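Local coordinates for protein threonine synthase (Brucella melitensis bv. 1, PDB 4F4F) that probably catalyses the pyridoxal-phosphate-dependent conversion of O-phospho-L-homoserine and water into L-threonine and phosphate, the last step of threonine biosynthesis, at residues A[18-22]-A[67-72]; A[22-26]-A[124-128]; A[59-64]-A[236-241]; A[96-100]-A[383-387]; A[110-114]-A[434-438]. One frame throughout, in Å; residues are numbered along the deposited sequence.

Contact 1. Residues A[18-22]-A[67-72]; sequences LGFSD and FTGGEI
The ring of F20 has T68 over one face: the T68 CA lies 4.2 Å from the ring centroid in a CH-pi contact, with the T68 methyl CG2 above the same ring nearer its rim. E71 OE1 lies at the ring edge, close to its plane. The F67 carbonyl O approaches obliquely, 3.5 Å from F20 CD1, and I72 CD1 also comes in aslant. F20 reaches this place because its CG stands trans to the main-chain nitrogen (chi1 176°), which swings the ring toward the turn.

E71 supplies the polar half. Its OE1 accepts from S21 N at 2.7 Å on the syn side, 26° out of the carboxylate plane, and from S21 OG at 2.6 Å. A short-chained serine suits this spot, since one oxygen can then grip both backbone and side chain at the first turn of helix 20-26, whose dipole would favour an anion there. The type I' turn from T68 to E71 presents the glutamate, and G69 and G70 accept its positive phi values. Around this pair, F20, S21 and I72 lean on M127, V131 and Y130 of helix 117-134, while T68 and I72 meet F77 of helix 74-86.

Contact 2. Residues A[22-26]-A[124-128]; sequences DALLA and LARMM
L24, on the short N-terminal helix 20-26, packs against L124, M127 and M128 of helix 117-134, the long helix that begins at the cofactor-pocket residue K117. The contact therefore joins the N-terminal region to the pyridoxal-phosphate-binding part of the enzyme. The two short helical segments are steeply crossed, with 113° between their N-to-C directions, and their axes come no closer than 11.0 Å. At that separation the backbones stand well apart and side chains have to bridge the gap.

L24 does most of the bridging. Its CG points away from the amide nitrogen (chi1 -178°), extending the forked end straight at the other helix. One prong, CD1, rests 3.7 Å from M127 CB. The other, CD2, sits 3.8 Å from M128 CB and also touches the CG and CE of that methionine, whose chain bends at chi3 and brings its methyl back toward the leucine. L24 CG meets L124 CD1 at 4.3 Å, and at the flank L25 CD2 reaches M128 CG at 4.2 Å. Both methionines present carbon rather than sulfur to L24. Leucine suits the crossing because its two methyls can straddle neighbouring residues of one helical turn.

Polar ties lie to the side: L24 O accepts from N228 ND2, and D22 forms a salt bridge with R135. Between the two helical segments themselves the attraction is wholly apolar, so it depends on complementary shape and exclusion of water, with no directional bond to fix the crossing angle.

Contact 3. Residues A[59-64]-A[236-241]; sequences VALAVL and VVYYFT
V237 enters the neighbouring helix as a knob into a hole formed by V59, A60, V63 and L64, where helix 236-245 packs on helix 56-64. The two short axes pass 9.3 Å apart, with 119° between their N-to-C directions. A60 eases the approach, its small methyl letting the CA atoms of A60 and V237 come to 5.5 Å.

The CB of V237 points at the other helix but stands back from it, and the branching carries its two methyls into the hole. CG1, on the far side of CB from its own backbone N, comes down on A60, 3.7 Å from A60 CA and 3.8 Å from A60 CB, and also borders V59 CG1. CG2 turns to L64, lying 3.6 Å from L64 CG and nearly as close to both L64 methyls, the two side chains crossing at about a right angle. It also reaches the A60 CA, with V63 CG1 a little farther off. A beta-branched valine is broad close to its backbone, so both methyls can touch the walls of the hole at this short separation.

On one flank V59 CG1 touches the T241 methyl CG2 at 3.5 Å. V236 faces V63 across the interface and also packs on helix 263-274. V63 splits its methyls: CG1 meets V236 CG1 at 3.7 Å, while CG2 stands over the centre of the F240 ring, 3.8 Å from its centroid and only 11° off the ring normal.

Contact 4. Residues A[96-100]-A[383-387]; sequences LVQTD and KDGYL
T99 and D384 bring their CA atoms to 6.6 Å where the edge strand 96-100 faces the chain leaving helix 370-384, which turns away through G385 with positive phi (77°), a conformation that glycine tolerates easily.

The firmer contact is apolar. Y386 carries its CG beside the carbonyl carbon and remote from the backbone N (chi1 -172°), and its ring extends to the strand. V97 CG1 lies 3.9 Å from Y386 CE1 and equally near CD1, the two side chains meeting at an oblique angle. From farther along the strand the T99 methyl CG2 approaches Y386 CD2 at 4.3 Å. Tyrosine suits a place that is apolar along its flank and polar at its end, for its hydroxyl is hydrogen-bonded to E107 on the neighbouring strand 103-107. T99 is similarly two-sided: its OG1 bonds to E103, leaving the methyl for the ring.

D384 directs its carboxylate at the T99 backbone carbonyl, but the modelled separation of the oxygens is too short to be trusted, so the details there are doubtful. Several of these residues, D384, V97 and T99 among them, also touch a crystal neighbour. Within the strand, Q98 NE2 donates to D100 O at 3.0 Å, approaching from above the carbonyl plane (38° out of it).

T99 and D100 both face E103, the pairing of a classic beta bulge, here on an edge strand of the six-stranded mixed sheet and partly covered by a helix terminus.

Contact 5. Residues A[110-114]-A[434-438]; sequences HGPTL and LPAWL
L114 is the bump of this contact, and the hollow it fills is walled by L434, P435, W437 and L438. Its CG is turned from its own carbonyl carbon (chi1 -48°), which aims the forked end into the hollow. CD1 lies 3.9 Å from L434 CD2 and 3.8 Å from L438 CD2, and also touches P435 CD. CD2 settles between the P435 ring, at 3.8 Å from CG, and the indole, at 3.9 Å from W437 CZ2. The leucine meets L438 tip to tip, whereas it slides past the tryptophan in the opposite direction. Rigid proline makes a firm wall, and a branched leucine can touch several walls at once.

The bump projects from a type I turn, G111 to L114, in the loop between strand 103-107 and helix 117-134, just before the cofactor-pocket residues F116 and K117; the hollow belongs to the C-terminal region. W437 in turn sets its own rim against that turn. Its CH2 lies 3.6 Å from P112 O, which is near the indole plane and itself accepts from Q181, and CZ2 borders G111 O. The indole also makes a cation-pi contact with R89. At its pyrrole edge W437 NE1 donates to a water at 2.7 Å, and that water donates to H110 O at 3.3 Å.

Overall arrangement
From the N terminus, contact 1 closes first, folding the loop at 67-72 back onto the start of helix 20-26. Contact 2 leaves that same helix, sharing D22, and reaches helix 117-134; F20 and M127 touch where the two meet. Contact 3 opens at 59-64 and closes only at 236-241, so it crosses both and ties the N-terminal region to the cofactor-binding part a second time. Contacts 4 and 5 open at 96-100 and 110-114, after contact 1 has closed, and cross contacts 2 and 3 as well as each other. They bring 383-387 back to the edge strand and 434-438 to the loop before K117.

Contact 1. Residues A[18-22]-A[67-72]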
# COMPACT_ATOMS: atom_id res chain seq x y z
N LEU A 18 7.72 3.85 20.74
CA LEU A 18 6.73 2.81 20.97
C LEU A 18 7.23 1.39 20.62
O LEU A 18 8.09 1.23 19.76
CB LEU A 18 5.47 3.10 20.14
CG LEU A 18 4.65 4.38 20.43
CD1 LEU A 18 3.50 4.45 19.42
CD2 LEU A 18 4.14 4.40 21.86
N GLY A 19 6.66 0.38 21.27
CA GLY A 19 6.80 -0.99 20.81
C GLY A 19 5.93 -1.24 19.56
O GLY A 19 5.14 -0.38 19.13
N PHE A 20 6.11 -2.41 18.95
CA PHE A 20 5.35 -2.75 17.75
C PHE A 20 3.83 -2.63 17.91
O PHE A 20 3.19 -2.01 17.09
CB PHE A 20 5.65 -4.20 17.32
CG PHE A 20 4.83 -4.64 16.15
CD1 PHE A 20 5.07 -4.08 14.89
CD2 PHE A 20 3.80 -5.53 16.30
CE1 PHE A 20 4.31 -4.45 13.80
CE2 PHE A 20 3.03 -5.91 15.21
CZ PHE A 20 3.29 -5.35 13.96
N SER A 21 3.26 -3.24 18.95
CA SER A 21 1.83 -3.28 19.10
C SER A 21 1.26 -1.89 19.18
O SER A 21 0.29 -1.56 18.50
CB SER A 21 1.45 -4.08 20.34
OG SER A 21 1.79 -5.42 20.13
N ASP A 22 1.87 -1.06 20.00
CA ASP A 22 1.44 0.32 20.11
C ASP A 22 1.61 1.07 18.81
O ASP A 22 0.73 1.82 18.43
CB ASP A 22 2.19 1.02 21.25
CG ASP A 22 1.69 0.64 22.60
OD1 ASP A 22 0.50 0.33 22.67
OD2 ASP A 22 2.46 0.60 23.57
N PHE A 67 10.56 -7.37 13.37
CA PHE A 67 9.81 -6.13 13.52
C PHE A 67 8.77 -6.13 14.65
O PHE A 67 8.40 -5.05 15.14
CB PHE A 67 9.12 -5.74 12.20
CG PHE A 67 10.07 -5.31 11.13
CD1 PHE A 67 10.66 -4.06 11.17
CD2 PHE A 67 10.37 -6.14 10.07
CE1 PHE A 67 11.54 -3.65 10.18
CE2 PHE A 67 11.25 -5.75 9.06
CZ PHE A 67 11.83 -4.48 9.11
N THR A 68 8.30 -7.32 15.05
CA THR A 68 7.26 -7.45 16.07
C THR A 68 7.75 -7.45 17.51
O THR A 68 6.93 -7.45 18.44
CB THR A 68 6.40 -8.70 15.85
OG1 THR A 68 7.19 -9.88 16.09
CG2 THR A 68 5.85 -8.73 14.43
N GLY A 69 9.08 -7.45 17.69
CA GLY A 69 9.70 -7.19 18.99
C GLY A 69 9.34 -8.21 20.05
O GLY A 69 9.27 -7.89 21.23
N GLY A 70 9.05 -9.43 19.62
CA GLY A 70 8.63 -10.46 20.55
C GLY A 70 7.23 -10.31 21.12
O GLY A 70 6.87 -11.05 22.03
N GLU A 71 6.40 -9.43 20.57
CA GLU A 71 5.10 -9.16 21.17
C GLU A 71 4.04 -10.11 20.66
O GLU A 71 2.97 -10.20 21.23
CB GLU A 71 4.69 -7.72 20.90
CG GLU A 71 5.72 -6.76 21.46
CD GLU A 71 5.32 -5.33 21.29
OE1 GLU A 71 4.24 -5.05 20.75
OE2 GLU A 71 6.11 -4.48 21.70
N ILE A 72 4.32 -10.81 19.56
CA ILE A 72 3.37 -11.80 19.08
C ILE A 72 4.07 -13.16 19.11
O ILE A 72 5.03 -13.38 18.37
CB ILE A 72 2.86 -11.50 17.65
CG1 ILE A 72 2.33 -10.06 17.53
CG2 ILE A 72 1.74 -12.43 17.27
CD1 ILE A 72 1.89 -9.72 16.11
O HOH W 1 3.82 -1.98 21.92

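Contact 2. Residues A[22-26]-A[124-128]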
# COMPACT_ATOMS: atom_id res chain seq x y z
N ASP A 22 1.87 -1.06 20.00
CA ASP A 22 1.44 0.32 20.11
C ASP A 22 1.61 1.07 18.81
O ASP A 22 0.73 1.82 18.43
CB ASP A 22 2.19 1.02 21.25
CG ASP A 22 1.69 0.64 22.60
OD1 ASP A 22 0.50 0.33 22.67
OD2 ASP A 22 2.46 0.60 23.57
N ALA A 23 2.75 0.88 18.13
CA ALA A 23 2.95 1.54 16.86
C ALA A 23 1.84 1.14 15.89
O ALA A 23 1.37 1.98 15.11
CB ALA A 23 4.31 1.24 16.26
N LEU A 24 1.41 -0.12 15.95
CA LEU A 24 0.34 -0.62 15.10
C LEU A 24 -0.98 0.10 15.38
O LEU A 24 -1.72 0.38 14.47
CB LEU A 24 0.17 -2.14 15.27
CG LEU A 24 -0.89 -2.84 14.40
CD1 LEU A 24 -0.60 -4.31 14.21
CD2 LEU A 24 -2.28 -2.66 15.01
N LEU A 25 -1.28 0.37 16.64
CA LEU A 25 -2.55 0.99 17.03
C LEU A 25 -2.48 2.51 17.01
O LEU A 25 -3.48 3.19 16.74
CB LEU A 25 -2.92 0.56 18.44
CG LEU A 25 -3.27 -0.92 18.60
CD1 LEU A 25 -3.48 -1.22 20.07
CD2 LEU A 25 -4.51 -1.28 17.79
N ALA A 26 -1.32 3.06 17.36
CA ALA A 26 -1.13 4.50 17.34
C ALA A 26 -1.40 5.07 15.93
O ALA A 26 -2.05 6.10 15.81
CB ALA A 26 0.26 4.87 17.84
N LEU A 124 -2.24 -7.07 8.23
CA LEU A 124 -2.56 -5.96 9.14
C LEU A 124 -3.85 -6.22 9.91
O LEU A 124 -3.91 -6.02 11.13
CB LEU A 124 -2.72 -4.62 8.38
CG LEU A 124 -3.23 -3.42 9.20
CD1 LEU A 124 -2.24 -3.21 10.35
CD2 LEU A 124 -3.34 -2.12 8.41
N ALA A 125 -4.91 -6.63 9.23
CA ALA A 125 -6.21 -6.83 9.92
C ALA A 125 -6.10 -7.94 10.99
O ALA A 125 -6.66 -7.80 12.09
CB ALA A 125 -7.34 -7.08 8.94
N ARG A 126 -5.31 -8.98 10.71
CA ARG A 126 -5.10 -10.09 11.65
C ARG A 126 -4.17 -9.73 12.79
O ARG A 126 -4.41 -10.11 13.93
CB ARG A 126 -4.62 -11.36 10.91
CG ARG A 126 -5.68 -11.92 9.99
CD ARG A 126 -5.26 -13.10 9.13
NE ARG A 126 -6.40 -13.74 8.46
CZ ARG A 126 -6.94 -13.30 7.32
NH1 ARG A 126 -6.48 -12.20 6.71
NH2 ARG A 126 -7.95 -13.93 6.78
N MET A 127 -3.12 -8.98 12.50
CA MET A 127 -2.21 -8.51 13.55
C MET A 127 -2.99 -7.61 14.50
O MET A 127 -2.86 -7.72 15.71
CB MET A 127 -1.02 -7.74 12.95
CG MET A 127 -0.09 -8.64 12.15
SD MET A 127 1.47 -7.89 11.76
CE MET A 127 1.02 -6.48 10.73
N MET A 128 -3.79 -6.70 13.93
CA MET A 128 -4.58 -5.78 14.74
C MET A 128 -5.59 -6.56 15.59
O MET A 128 -5.77 -6.24 16.75
CB MET A 128 -5.28 -4.75 13.87
CG MET A 128 -6.05 -3.71 14.69
SD MET A 128 -6.86 -2.43 13.69
CE MET A 128 -5.51 -1.85 12.66

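Contact 3. Residues A[59-64]-A[236-241]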
# COMPACT_ATOMS: atom_id res chain seq x y z
N VAL A 59 9.21 -17.24 4.32
CA VAL A 59 10.06 -16.09 4.14
C VAL A 59 9.49 -14.90 4.91
O VAL A 59 10.22 -14.15 5.55
CB VAL A 59 10.24 -15.73 2.65
CG1 VAL A 59 10.97 -14.40 2.46
CG2 VAL A 59 11.01 -16.85 1.93
N ALA A 60 8.18 -14.75 4.85
CA ALA A 60 7.46 -13.70 5.59
C ALA A 60 7.74 -13.80 7.10
O ALA A 60 8.02 -12.81 7.76
CB ALA A 60 5.96 -13.79 5.29
N LEU A 61 7.72 -14.99 7.65
CA LEU A 61 7.98 -15.16 9.08
C LEU A 61 9.42 -14.76 9.41
O LEU A 61 9.66 -14.05 10.39
CB LEU A 61 7.67 -16.58 9.50
CG LEU A 61 6.19 -16.97 9.53
CD1 LEU A 61 6.06 -18.47 9.64
CD2 LEU A 61 5.45 -16.26 10.64
N ALA A 62 10.37 -15.17 8.57
CA ALA A 62 11.77 -14.81 8.76
C ALA A 62 11.95 -13.29 8.70
O ALA A 62 12.62 -12.72 9.58
CB ALA A 62 12.68 -15.51 7.74
N VAL A 63 11.35 -12.65 7.71
CA VAL A 63 11.61 -11.22 7.41
C VAL A 63 10.86 -10.29 8.38
O VAL A 63 11.39 -9.26 8.84
CB VAL A 63 11.30 -10.99 5.88
CG1 VAL A 63 11.07 -9.56 5.48
CG2 VAL A 63 12.45 -11.64 5.08
N LEU A 64 9.64 -10.66 8.74
CA LEU A 64 8.78 -9.83 9.56
C LEU A 64 8.92 -10.00 11.08
O LEU A 64 8.70 -9.03 11.82
CB LEU A 64 7.30 -10.01 9.17
CG LEU A 64 6.99 -9.69 7.71
CD1 LEU A 64 5.52 -9.85 7.43
CD2 LEU A 64 7.48 -8.29 7.27
N VAL A 236 7.58 -5.57 2.58
CA VAL A 236 9.00 -5.91 2.55
C VAL A 236 9.21 -7.34 2.01
O VAL A 236 10.16 -7.61 1.28
CB VAL A 236 9.61 -5.77 3.95
CG1 VAL A 236 11.10 -6.20 3.94
CG2 VAL A 236 9.48 -4.35 4.47
N VAL A 237 8.26 -8.23 2.31
CA VAL A 237 8.42 -9.62 2.05
C VAL A 237 8.63 -9.93 0.56
O VAL A 237 9.52 -10.69 0.20
CB VAL A 237 7.24 -10.45 2.61
CG1 VAL A 237 7.44 -11.92 2.29
CG2 VAL A 237 7.14 -10.27 4.16
N TYR A 238 7.80 -9.36 -0.30
CA TYR A 238 7.84 -9.78 -1.69
C TYR A 238 9.10 -9.29 -2.42
O TYR A 238 9.48 -9.84 -3.45
CB TYR A 238 6.57 -9.50 -2.44
CG TYR A 238 6.06 -8.11 -2.37
CD1 TYR A 238 6.69 -7.09 -3.03
CD2 TYR A 238 4.87 -7.83 -1.73
CE1 TYR A 238 6.19 -5.78 -2.98
CE2 TYR A 238 4.37 -6.55 -1.69
CZ TYR A 238 5.03 -5.54 -2.31
OH TYR A 238 4.49 -4.25 -2.26
N TYR A 239 9.76 -8.28 -1.86
CA TYR A 239 11.09 -7.92 -2.38
C TYR A 239 12.09 -9.04 -2.12
O TYR A 239 12.79 -9.46 -3.03
CB TYR A 239 11.58 -6.62 -1.78
CG TYR A 239 10.80 -5.46 -2.24
CD1 TYR A 239 11.14 -4.79 -3.40
CD2 TYR A 239 9.71 -5.00 -1.52
CE1 TYR A 239 10.41 -3.71 -3.83
CE2 TYR A 239 8.94 -3.94 -1.96
CZ TYR A 239 9.33 -3.29 -3.12
OH TYR A 239 8.63 -2.21 -3.54
N PHE A 240 12.07 -9.61 -0.92
CA PHE A 240 12.85 -10.81 -0.65
C PHE A 240 12.49 -12.01 -1.53
O PHE A 240 13.37 -12.67 -2.10
CB PHE A 240 12.75 -11.22 0.83
CG PHE A 240 13.66 -10.40 1.75
CD1 PHE A 240 13.27 -9.15 2.22
CD2 PHE A 240 14.87 -10.90 2.16
CE1 PHE A 240 14.07 -8.43 3.08
CE2 PHE A 240 15.70 -10.17 2.99
CZ PHE A 240 15.30 -8.94 3.46
N THR A 241 11.21 -12.34 -1.62
CA THR A 241 10.82 -13.57 -2.35
C THR A 241 11.16 -13.44 -3.85
O THR A 241 11.68 -14.39 -4.46
CB THR A 241 9.37 -13.97 -2.08
OG1 THR A 241 8.47 -12.93 -2.55
CG2 THR A 241 9.16 -14.26 -0.56

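Contact 4. Residues A[96-100]-A[383-387]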
# COMPACT_ATOMS: atom_id res chain seq x y z
N LEU A 96 6.40 -14.39 -10.16
CA LEU A 96 7.01 -13.69 -11.31
C LEU A 96 6.50 -14.26 -12.64
O LEU A 96 6.28 -15.46 -12.77
CB LEU A 96 8.53 -13.79 -11.25
CG LEU A 96 9.24 -13.09 -10.09
CD1 LEU A 96 10.71 -13.58 -9.98
CD2 LEU A 96 9.19 -11.57 -10.23
N VAL A 97 6.34 -13.38 -13.64
CA VAL A 97 6.11 -13.77 -15.02
C VAL A 97 7.18 -13.04 -15.83
O VAL A 97 7.28 -11.83 -15.73
CB VAL A 97 4.68 -13.39 -15.48
CG1 VAL A 97 4.53 -13.64 -17.00
CG2 VAL A 97 3.65 -14.17 -14.68
N GLN A 98 8.02 -13.77 -16.54
CA GLN A 98 9.09 -13.14 -17.34
C GLN A 98 8.50 -12.44 -18.54
O GLN A 98 7.70 -13.05 -19.25
CB GLN A 98 10.07 -14.18 -17.81
CG GLN A 98 11.31 -13.59 -18.45
CD GLN A 98 12.40 -14.61 -18.64
OE1 GLN A 98 12.18 -15.83 -18.42
NE2 GLN A 98 13.58 -14.15 -19.05
N THR A 99 8.95 -11.21 -18.82
CA THR A 99 8.43 -10.44 -19.98
C THR A 99 9.49 -10.06 -21.04
O THR A 99 9.13 -9.60 -22.12
CB THR A 99 7.69 -9.16 -19.51
OG1 THR A 99 8.49 -8.47 -18.54
CG2 THR A 99 6.34 -9.51 -18.88
N ASP A 100 10.76 -10.23 -20.71
CA ASP A 100 11.85 -10.05 -21.62
C ASP A 100 13.05 -10.81 -21.02
O ASP A 100 12.97 -11.34 -19.89
CB ASP A 100 12.15 -8.56 -21.80
CG ASP A 100 12.92 -8.24 -23.08
OD1 ASP A 100 13.43 -9.15 -23.75
OD2 ASP A 100 13.00 -7.05 -23.38
N LYS A 383 3.72 -8.23 -28.11
CA LYS A 383 5.01 -8.89 -28.16
C LYS A 383 5.07 -10.12 -27.27
O LYS A 383 5.71 -11.08 -27.65
CB LYS A 383 6.14 -7.94 -27.81
CG LYS A 383 6.27 -6.78 -28.78
CD LYS A 383 6.60 -7.23 -30.20
CE LYS A 383 6.77 -6.06 -31.16
NZ LYS A 383 7.84 -5.11 -30.72
N ASP A 384 4.40 -10.11 -26.12
CA ASP A 384 4.48 -11.22 -25.17
C ASP A 384 3.20 -12.02 -24.95
O ASP A 384 3.24 -13.06 -24.32
CB ASP A 384 4.94 -10.71 -23.80
CG ASP A 384 6.40 -10.33 -23.75
OD1 ASP A 384 7.16 -10.57 -24.73
OD2 ASP A 384 6.81 -9.80 -22.67
N GLY A 385 2.05 -11.53 -25.40
CA GLY A 385 0.79 -12.18 -25.04
C GLY A 385 0.35 -11.88 -23.61
O GLY A 385 -0.55 -12.52 -23.11
N TYR A 386 0.99 -10.90 -22.98
CA TYR A 386 0.78 -10.56 -21.60
C TYR A 386 0.01 -9.25 -21.42
O TYR A 386 0.36 -8.21 -21.97
CB TYR A 386 2.14 -10.51 -20.84
CG TYR A 386 1.97 -10.34 -19.37
CD1 TYR A 386 1.68 -11.42 -18.54
CD2 TYR A 386 2.05 -9.08 -18.77
CE1 TYR A 386 1.49 -11.27 -17.18
CE2 TYR A 386 1.82 -8.93 -17.41
CZ TYR A 386 1.55 -10.03 -16.62
OH TYR A 386 1.34 -9.87 -15.26
N LEU A 387 -1.06 -9.30 -20.62
CA LEU A 387 -1.98 -8.19 -20.48
C LEU A 387 -1.73 -7.44 -19.16
O LEU A 387 -1.91 -8.00 -18.09
CB LEU A 387 -3.41 -8.70 -20.50
CG LEU A 387 -4.46 -7.60 -20.54
CD1 LEU A 387 -4.38 -6.75 -21.82
CD2 LEU A 387 -5.83 -8.26 -20.39

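Contact 5. Residues A[110-114]-A[434-438]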
# COMPACT_ATOMS: atom_id res chain seq x y z
N HIS A 110 -3.03 -11.52 -6.98
CA HIS A 110 -3.72 -12.80 -6.75
C HIS A 110 -4.52 -12.89 -5.47
O HIS A 110 -5.09 -13.94 -5.16
CB HIS A 110 -2.73 -13.93 -6.88
CG HIS A 110 -2.17 -14.06 -8.28
ND1 HIS A 110 -2.80 -14.73 -9.25
CD2 HIS A 110 -1.02 -13.52 -8.85
CE1 HIS A 110 -2.10 -14.63 -10.38
NE2 HIS A 110 -0.99 -13.90 -10.12
N GLY A 111 -4.58 -11.79 -4.73
CA GLY A 111 -5.33 -11.75 -3.49
C GLY A 111 -6.79 -11.40 -3.72
O GLY A 111 -7.20 -11.20 -4.87
N PRO A 112 -7.57 -11.28 -2.62
CA PRO A 112 -9.03 -11.23 -2.67
C PRO A 112 -9.62 -10.08 -3.44
O PRO A 112 -10.76 -10.20 -3.86
CB PRO A 112 -9.43 -11.10 -1.19
CG PRO A 112 -8.30 -11.69 -0.46
CD PRO A 112 -7.08 -11.35 -1.24
N THR A 113 -8.87 -8.98 -3.65
CA THR A 113 -9.41 -7.86 -4.44
C THR A 113 -8.59 -7.54 -5.68
O THR A 113 -8.73 -6.45 -6.25
CB THR A 113 -9.64 -6.55 -3.60
OG1 THR A 113 -8.39 -5.95 -3.21
CG2 THR A 113 -10.54 -6.82 -2.40
N LEU A 114 -7.74 -8.48 -6.09
CA LEU A 114 -6.97 -8.36 -7.32
C LEU A 114 -6.08 -7.13 -7.34
O LEU A 114 -5.84 -6.53 -8.39
CB LEU A 114 -7.91 -8.34 -8.53
CG LEU A 114 -8.98 -9.44 -8.56
CD1 LEU A 114 -9.78 -9.34 -9.87
CD2 LEU A 114 -8.37 -10.81 -8.38
N LEU A 434 -12.15 -11.63 -15.50
CA LEU A 434 -11.91 -11.90 -14.09
C LEU A 434 -11.36 -13.30 -13.92
O LEU A 434 -11.65 -14.17 -14.73
CB LEU A 434 -13.22 -11.78 -13.30
CG LEU A 434 -13.80 -10.38 -13.12
CD1 LEU A 434 -15.30 -10.46 -12.86
CD2 LEU A 434 -13.09 -9.65 -11.98
N PRO A 435 -10.56 -13.53 -12.87
CA PRO A 435 -10.20 -14.90 -12.53
C PRO A 435 -11.46 -15.77 -12.33
O PRO A 435 -12.51 -15.25 -11.94
CB PRO A 435 -9.44 -14.77 -11.20
CG PRO A 435 -9.12 -13.33 -11.09
CD PRO A 435 -10.12 -12.56 -11.85
N ALA A 436 -11.32 -17.07 -12.57
CA ALA A 436 -12.44 -18.00 -12.51
C ALA A 436 -13.14 -18.00 -11.15
O ALA A 436 -14.35 -18.06 -11.09
CB ALA A 436 -11.97 -19.42 -12.86
N TRP A 437 -12.38 -17.91 -10.06
CA TRP A 437 -12.97 -17.98 -8.71
C TRP A 437 -13.82 -16.74 -8.44
O TRP A 437 -14.69 -16.75 -7.57
CB TRP A 437 -11.91 -18.22 -7.64
CG TRP A 437 -10.95 -17.08 -7.53
CD1 TRP A 437 -9.75 -16.89 -8.20
CD2 TRP A 437 -11.12 -15.90 -6.70
NE1 TRP A 437 -9.18 -15.70 -7.85
CE2 TRP A 437 -9.96 -15.05 -6.95
CE3 TRP A 437 -12.11 -15.46 -5.81
CZ2 TRP A 437 -9.79 -13.84 -6.32
CZ3 TRP A 437 -11.93 -14.23 -5.18
CH2 TRP A 437 -10.79 -13.44 -5.43
N LEU A 438 -13.61 -15.67 -9.21
CA LEU A 438 -14.39 -14.45 -9.08
C LEU A 438 -15.38 -14.28 -10.25
O LEU A 438 -16.03 -13.23 -10.38
CB LEU A 438 -13.41 -13.28 -9.00
CG LEU A 438 -13.68 -12.05 -8.13
CD1 LEU A 438 -14.33 -12.40 -6.79
CD2 LEU A 438 -12.36 -11.31 -7.95
O HOH W 2 -6.84 -14.34 -7.87